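Local coordinates for protein mitochondrial import inner membrane translocase subunit TIM21 (Saccharomyces cerevisiae, PDB 2CIU) that helps mitochondrial protein import as part of the inner-membrane TIM23 complex, keeping it in close contact with the outer-membrane TOM complex through its intermembrane-space domain, at residues A[5-8]-A[9-12]; A[30-34]-A[35-39]. All blocks are in the same frame, centred on the assembly; numbering follows the deposited sequence.

How the interactions relate
Both interactions belong to the intermembrane-space domain of Tim21, and both are local contacts within one continuous stretch of chain. Interaction 1 comes first, in the opening turns of helix 6-20, which lies against the antiparallel sheet. Interaction 2 follows after that helix and helix 22-27, in the loop that leads into strand 41-48. Their centres are 27 Å apart and their nearest atoms about 12 Å, so they do not touch. Interaction 1 lies about 12 Å from the centre of the chain and interaction 2 about 21 Å. Interaction 1 builds the start of the helix that packs on the sheet, whereas interaction 2 shapes a loop that projects at the periphery.

Interaction 1. Residues A[5-8]-A[9-12]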
ATOM      1  N   SER A   5      11.159   1.507 -14.514  1.00 42.02           N
ATOM      2  CA  SER A   5       9.927   0.742 -14.169  1.00 40.58           C
ATOM      3  C   SER A   5       9.939   0.316 -12.704  1.00 37.28           C
ATOM      4  O   SER A   5       9.040  -0.390 -12.260  1.00 35.66           O
ATOM      5  CB  SER A   5       9.814  -0.499 -15.053  1.00 43.04           C
ATOM      6  OG  SER A   5       8.588  -1.169 -14.824  1.00 47.61           O
ATOM      7  N   GLY A   6      10.961   0.756 -11.967  1.00 33.94           N
ATOM      8  CA  GLY A   6      11.099   0.414 -10.559  1.00 23.69           C
ATOM      9  C   GLY A   6       9.855   0.677  -9.733  1.00 18.84           C
ATOM     10  O   GLY A   6       9.276  -0.244  -9.160  1.00 16.64           O
ATOM     11  N   ASP A   7       9.447   1.941  -9.671  1.00 17.91           N
ATOM     12  CA  ASP A   7       8.266   2.331  -8.914  1.00 14.36           C
ATOM     13  C   ASP A   7       6.972   1.816  -9.546  1.00 15.73           C
ATOM     14  O   ASP A   7       6.019   1.508  -8.846  1.00 15.73           O
ATOM     15  CB  ASP A   7       8.187   3.855  -8.786  1.00 16.70           C
ATOM     16  CG  ASP A   7       9.186   4.406  -7.794  1.00 20.02           C
ATOM     17  OD1 ASP A   7       9.681   3.619  -6.970  1.00 16.50           O
ATOM     18  OD2 ASP A   7       9.461   5.624  -7.830  1.00 17.41           O
ATOM     19  N   THR A   8       6.946   1.729 -10.872  1.00 17.27           N
ATOM     20  CA  THR A   8       5.750   1.254 -11.542  1.00 19.99           C
ATOM     21  C   THR A   8       5.473  -0.195 -11.152  1.00 14.89           C
ATOM     22  O   THR A   8       4.352  -0.539 -10.783  1.00 18.64           O
ATOM     23  CB  THR A   8       5.892   1.367 -13.073  1.00 21.01           C
ATOM     24  OG1 THR A   8       6.001   2.749 -13.436  1.00 26.77           O
ATOM     25  CG2 THR A   8       4.676   0.758 -13.769  1.00 24.09           C
ATOM     26  N   GLN A   9       6.496  -1.042 -11.211  1.00 17.71           N
ATOM     27  CA  GLN A   9       6.309  -2.441 -10.840  1.00 16.47           C
ATOM     28  C   GLN A   9       6.021  -2.576  -9.355  1.00 16.25           C
ATOM     29  O   GLN A   9       5.216  -3.404  -8.945  1.00 16.99           O
ATOM     30  CB  GLN A   9       7.538  -3.279 -11.223  1.00 20.24           C
ATOM     31  CG  GLN A   9       7.816  -3.235 -12.715  1.00 21.53           C
ATOM     32  CD  GLN A   9       8.714  -4.355 -13.222  1.00 24.72           C
ATOM     33  OE1 GLN A   9       9.327  -4.222 -14.278  1.00 29.68           O
ATOM     34  NE2 GLN A   9       8.782  -5.461 -12.490  1.00 15.04           N
ATOM     35  N   LEU A  10       6.661  -1.743  -8.546  1.00 15.69           N
ATOM     36  CA  LEU A  10       6.452  -1.802  -7.108  1.00 15.35           C
ATOM     37  C   LEU A  10       4.985  -1.505  -6.786  1.00 12.84           C
ATOM     38  O   LEU A  10       4.349  -2.205  -5.995  1.00 13.83           O
ATOM     39  CB  LEU A  10       7.375  -0.790  -6.420  1.00 16.87           C
ATOM     40  CG  LEU A  10       7.633  -0.965  -4.927  1.00 24.85           C
ATOM     41  CD1 LEU A  10       8.300  -2.308  -4.678  1.00 17.76           C
ATOM     42  CD2 LEU A  10       8.522   0.171  -4.439  1.00 25.23           C
ATOM     43  N   PHE A  11       4.455  -0.465  -7.422  1.00 14.01           N
ATOM     44  CA  PHE A  11       3.066  -0.074  -7.237  1.00 13.69           C
ATOM     45  C   PHE A  11       2.101  -1.122  -7.805  1.00 13.22           C
ATOM     46  O   PHE A  11       1.138  -1.503  -7.151  1.00 14.00           O
ATOM     47  CB  PHE A  11       2.806   1.272  -7.916  1.00 14.74           C
ATOM     48  CG  PHE A  11       1.345   1.605  -8.057  1.00 15.89           C
ATOM     49  CD1 PHE A  11       0.585   1.994  -6.958  1.00 15.12           C
ATOM     50  CD2 PHE A  11       0.718   1.477  -9.289  1.00 15.20           C
ATOM     51  CE1 PHE A  11      -0.784   2.249  -7.082  1.00 16.86           C
ATOM     52  CE2 PHE A  11      -0.648   1.729  -9.422  1.00 14.48           C
ATOM     53  CZ  PHE A  11      -1.401   2.114  -8.323  1.00 19.97           C
ATOM     54  N   ASN A  12       2.360  -1.588  -9.022  1.00 15.78           N
ATOM     55  CA  ASN A  12       1.461  -2.578  -9.620  1.00 15.24           C
ATOM     56  C   ASN A  12       1.354  -3.829  -8.759  1.00 16.25           C
ATOM     57  O   ASN A  12       0.276  -4.382  -8.545  1.00 16.43           O
ATOM     58  CB  ASN A  12       1.946  -2.971 -11.021  1.00 15.65           C
ATOM     59  CG  ASN A  12       1.716  -1.876 -12.052  1.00 17.41           C
ATOM     60  OD1 ASN A  12       0.963  -0.922 -11.820  1.00 18.47           O
ATOM     61  ND2 ASN A  12       2.359  -2.017 -13.209  1.00 20.64           N
TER
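Thr8 O sits at the edge of the Phe11 ring, near its plane; beyond residues 5-12, Phe76 meets the ring edge-to-face, and Ile58 and Met74 touch the side chain. The same Thr8 O lies squarely over one face of the Asn12 amide, 3.2 Å from Asn12 CG. Thr8 CG2 approaches this face too, displaced toward the nitrogen and 3.7 Å from Asn12 ND2. With chi1 at -73°, Asn12 CG stands beside its own backbone N, and the amide leans back along the helix next to the Thr8 side chain, both pointing the same way. The third flat group, the Gln9 amide, is met at its edge: Ser5 OG donates to Gln9 OE1 over 3.2 Å, in the carbonyl plane but from the side, with a C=O...donor angle of only 98°. Ser5 OG also lies 3.1 Å from Gln9 CG, tucked beside the otherwise extended chain. Behind these side chains run the i to i+4 bonds of an alpha-helix, the start of helix 6-20, which packs on the curved antiparallel sheet of this TIM21 domain, a member of the NTF2 clan. Gln9 N gives Ser5 O a nearly straight bond of 2.8 Å, and Leu10 N reaches Gly6 O at 3.1 Å. Phe11 N and Asn12 N continue the ladder to Asp7 O and Thr8 O, so the oxygen facing the Asn12 amide already holds a backbone N-H. Two sides of the helix differ in character. Ser5, Thr8, Gln9 and Asn12 are exposed, whereas Leu10 is buried against Leu89 and Ala91 of strand 84-92 and against Pro100. Asp7, on Met74 and Val59, binds Ser60 OG through OD1.

Interaction 2. Residues A[30-34]-A[35-39]; sequences CDDGI and TGKER
Glu38 OE1 accepts the backbone N-H of Asp31 at 2.8 Å, almost in line with its C-O bond, and Asp32 OD1 takes the N-H of Glu38 just as directly at 2.9 Å. These two side-chain-to-backbone bonds tie the arms of the loop together at its tight end. Glu38 reaches across fully extended, CG anti to the backbone N (chi1 179°); the residue is buried, and its OE2 also receives Lys81 N. Asp32 OD1 rests 3.5 Å from Lys37 CA as well, while OD2 forms a salt bridge with Arg25. Putting an alanine at Asp32 would probably leave the Glu38 N-H without its carboxylate acceptor and Arg25 NE without its salt-bridge partner, weakening the tie between the loop and helix 22-27. Farther out, Gly33 and Gly36 form a hydrogen-bonded antiparallel pair closed by a type I turn, Gly33 N bonding Gly36 O at 3.0 Å and Gly36 N bonding Gly33 O at 2.9 Å. Gly36 has backbone angles that would jam a CB against the preceding carbonyl. The loose side is the turn at the tip, where exposed Ile34 and Thr35 cross at about a right angle, their CG2 methyls 4.0 Å apart. The loop runs from helix 22-27 to strand 41-48; its base leans on Arg25, which also binds Glu38 O, and on the connection between strands 70-79 and 84-92.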
ATOM      1  N   CYS A  30     -16.564  -2.750  -0.284  1.00 15.69           N
ATOM      2  CA  CYS A  30     -16.740  -2.947  -1.723  1.00 14.19           C
ATOM      3  C   CYS A  30     -18.115  -3.506  -2.040  1.00 17.19           C
ATOM      4  O   CYS A  30     -18.647  -4.317  -1.292  1.00 20.41           O
ATOM      5  CB  CYS A  30     -15.705  -3.924  -2.268  1.00 16.27           C
ATOM      6  SG  CYS A  30     -14.018  -3.277  -2.288  1.00 17.22           S
ATOM      7  N   ASP A  31     -18.664  -3.052  -3.162  1.00 16.88           N
ATOM      8  CA  ASP A  31     -19.958  -3.508  -3.649  1.00 20.05           C
ATOM      9  C   ASP A  31     -19.620  -4.777  -4.438  1.00 18.27           C
ATOM     10  O   ASP A  31     -19.538  -4.748  -5.661  1.00 19.75           O
ATOM     11  CB  ASP A  31     -20.548  -2.441  -4.578  1.00 19.57           C
ATOM     12  CG  ASP A  31     -21.955  -2.767  -5.036  1.00 27.30           C
ATOM     13  OD1 ASP A  31     -22.471  -3.843  -4.675  1.00 32.08           O
ATOM     14  OD2 ASP A  31     -22.541  -1.937  -5.761  1.00 28.97           O
ATOM     15  N   ASP A  32     -19.396  -5.879  -3.730  1.00 16.68           N
ATOM     16  CA  ASP A  32     -19.054  -7.146  -4.377  1.00 19.91           C
ATOM     17  C   ASP A  32     -20.255  -8.072  -4.315  1.00 20.97           C
ATOM     18  O   ASP A  32     -20.741  -8.404  -3.241  1.00 25.42           O
ATOM     19  CB  ASP A  32     -17.872  -7.829  -3.680  1.00 19.29           C
ATOM     20  CG  ASP A  32     -16.584  -7.034  -3.783  1.00 19.51           C
ATOM     21  OD1 ASP A  32     -16.481  -6.147  -4.655  1.00 17.94           O
ATOM     22  OD2 ASP A  32     -15.662  -7.318  -2.987  1.00 20.33           O
ATOM     23  N   GLY A  33     -20.732  -8.496  -5.473  1.00 21.44           N
ATOM     24  CA  GLY A  33     -21.887  -9.367  -5.469  1.00 21.53           C
ATOM     25  C   GLY A  33     -21.862 -10.393  -6.573  1.00 18.05           C
ATOM     26  O   GLY A  33     -20.859 -10.578  -7.263  1.00 18.07           O
ATOM     27  N   ILE A  34     -22.999 -11.054  -6.731  1.00 18.66           N
ATOM     28  CA  ILE A  34     -23.156 -12.086  -7.732  1.00 17.25           C
ATOM     29  C   ILE A  34     -22.980 -11.574  -9.164  1.00 20.15           C
ATOM     30  O   ILE A  34     -22.706 -12.357 -10.073  1.00 19.85           O
ATOM     31  CB  ILE A  34     -24.536 -12.761  -7.561  1.00 15.29           C
ATOM     32  CG1 ILE A  34     -24.527 -14.127  -8.244  1.00 18.30           C
ATOM     33  CG2 ILE A  34     -25.637 -11.865  -8.108  1.00 19.87           C
ATOM     34  CD1 ILE A  34     -25.726 -14.971  -7.882  1.00 19.92           C
ATOM     35  N   THR A  35     -23.124 -10.268  -9.366  1.00 19.26           N
ATOM     36  CA  THR A  35     -22.958  -9.708 -10.702  1.00 22.14           C
ATOM     37  C   THR A  35     -21.511  -9.299 -10.976  1.00 22.09           C
ATOM     38  O   THR A  35     -21.172  -8.910 -12.095  1.00 25.92           O
ATOM     39  CB  THR A  35     -23.867  -8.475 -10.929  1.00 21.28           C
ATOM     40  OG1 THR A  35     -23.511  -7.433 -10.010  1.00 27.61           O
ATOM     41  CG2 THR A  35     -25.332  -8.842 -10.722  1.00 25.04           C
ATOM     42  N   GLY A  36     -20.659  -9.395  -9.957  1.00 21.34           N
ATOM     43  CA  GLY A  36     -19.265  -9.029 -10.133  1.00 22.24           C
ATOM     44  C   GLY A  36     -18.699  -8.247  -8.963  1.00 18.23           C
ATOM     45  O   GLY A  36     -19.437  -7.832  -8.073  1.00 18.77           O
ATOM     46  N   LYS A  37     -17.384  -8.056  -8.969  1.00 19.62           N
ATOM     47  CA  LYS A  37     -16.705  -7.315  -7.902  1.00 20.90           C
ATOM     48  C   LYS A  37     -16.551  -5.861  -8.311  1.00 17.83           C
ATOM     49  O   LYS A  37     -16.349  -5.558  -9.482  1.00 19.27           O
ATOM     50  CB  LYS A  37     -15.313  -7.913  -7.638  1.00 23.07           C
ATOM     51  CG  LYS A  37     -15.329  -9.383  -7.256  1.00 30.41           C
ATOM     52  CD  LYS A  37     -13.920  -9.980  -7.162  1.00 36.73           C
ATOM     53  CE  LYS A  37     -13.170  -9.497  -5.926  1.00 42.46           C
ATOM     54  NZ  LYS A  37     -11.823 -10.135  -5.798  1.00 42.50           N
ATOM     55  N   GLU A  38     -16.640  -4.958  -7.340  1.00 17.64           N
ATOM     56  CA  GLU A  38     -16.484  -3.544  -7.628  1.00 13.71           C
ATOM     57  C   GLU A  38     -15.095  -3.270  -8.186  1.00 16.87           C
ATOM     58  O   GLU A  38     -14.099  -3.849  -7.728  1.00 18.59           O
ATOM     59  CB  GLU A  38     -16.684  -2.715  -6.357  1.00 15.61           C
ATOM     60  CG  GLU A  38     -16.504  -1.215  -6.571  1.00 15.86           C
ATOM     61  CD  GLU A  38     -16.713  -0.392  -5.304  1.00 15.33           C
ATOM     62  OE1 GLU A  38     -17.254  -0.920  -4.312  1.00 16.72           O
ATOM     63  OE2 GLU A  38     -16.349   0.799  -5.319  1.00 16.44           O
ATOM     64  N   ARG A  39     -15.029  -2.388  -9.177  1.00 16.28           N
ATOM     65  CA  ARG A  39     -13.754  -2.016  -9.771  1.00 19.04           C
ATOM     66  C   ARG A  39     -13.178  -0.885  -8.925  1.00 16.87           C
ATOM     67  O   ARG A  39     -13.648   0.249  -8.991  1.00 21.23           O
ATOM     68  CB  ARG A  39     -13.954  -1.533 -11.209  1.00 23.54           C
ATOM     69  CG  ARG A  39     -14.352  -2.648 -12.165  1.00 32.88           C
ATOM     70  CD  ARG A  39     -14.443  -2.142 -13.595  1.00 40.46           C
ATOM     71  NE  ARG A  39     -15.586  -1.258 -13.803  1.00 48.66           N
ATOM     72  CZ  ARG A  39     -16.850  -1.669 -13.850  1.00 50.57           C
ATOM     73  NH1 ARG A  39     -17.138  -2.957 -13.706  1.00 56.90           N
ATOM     74  NH2 ARG A  39     -17.827  -0.794 -14.045  1.00 55.08           N
TER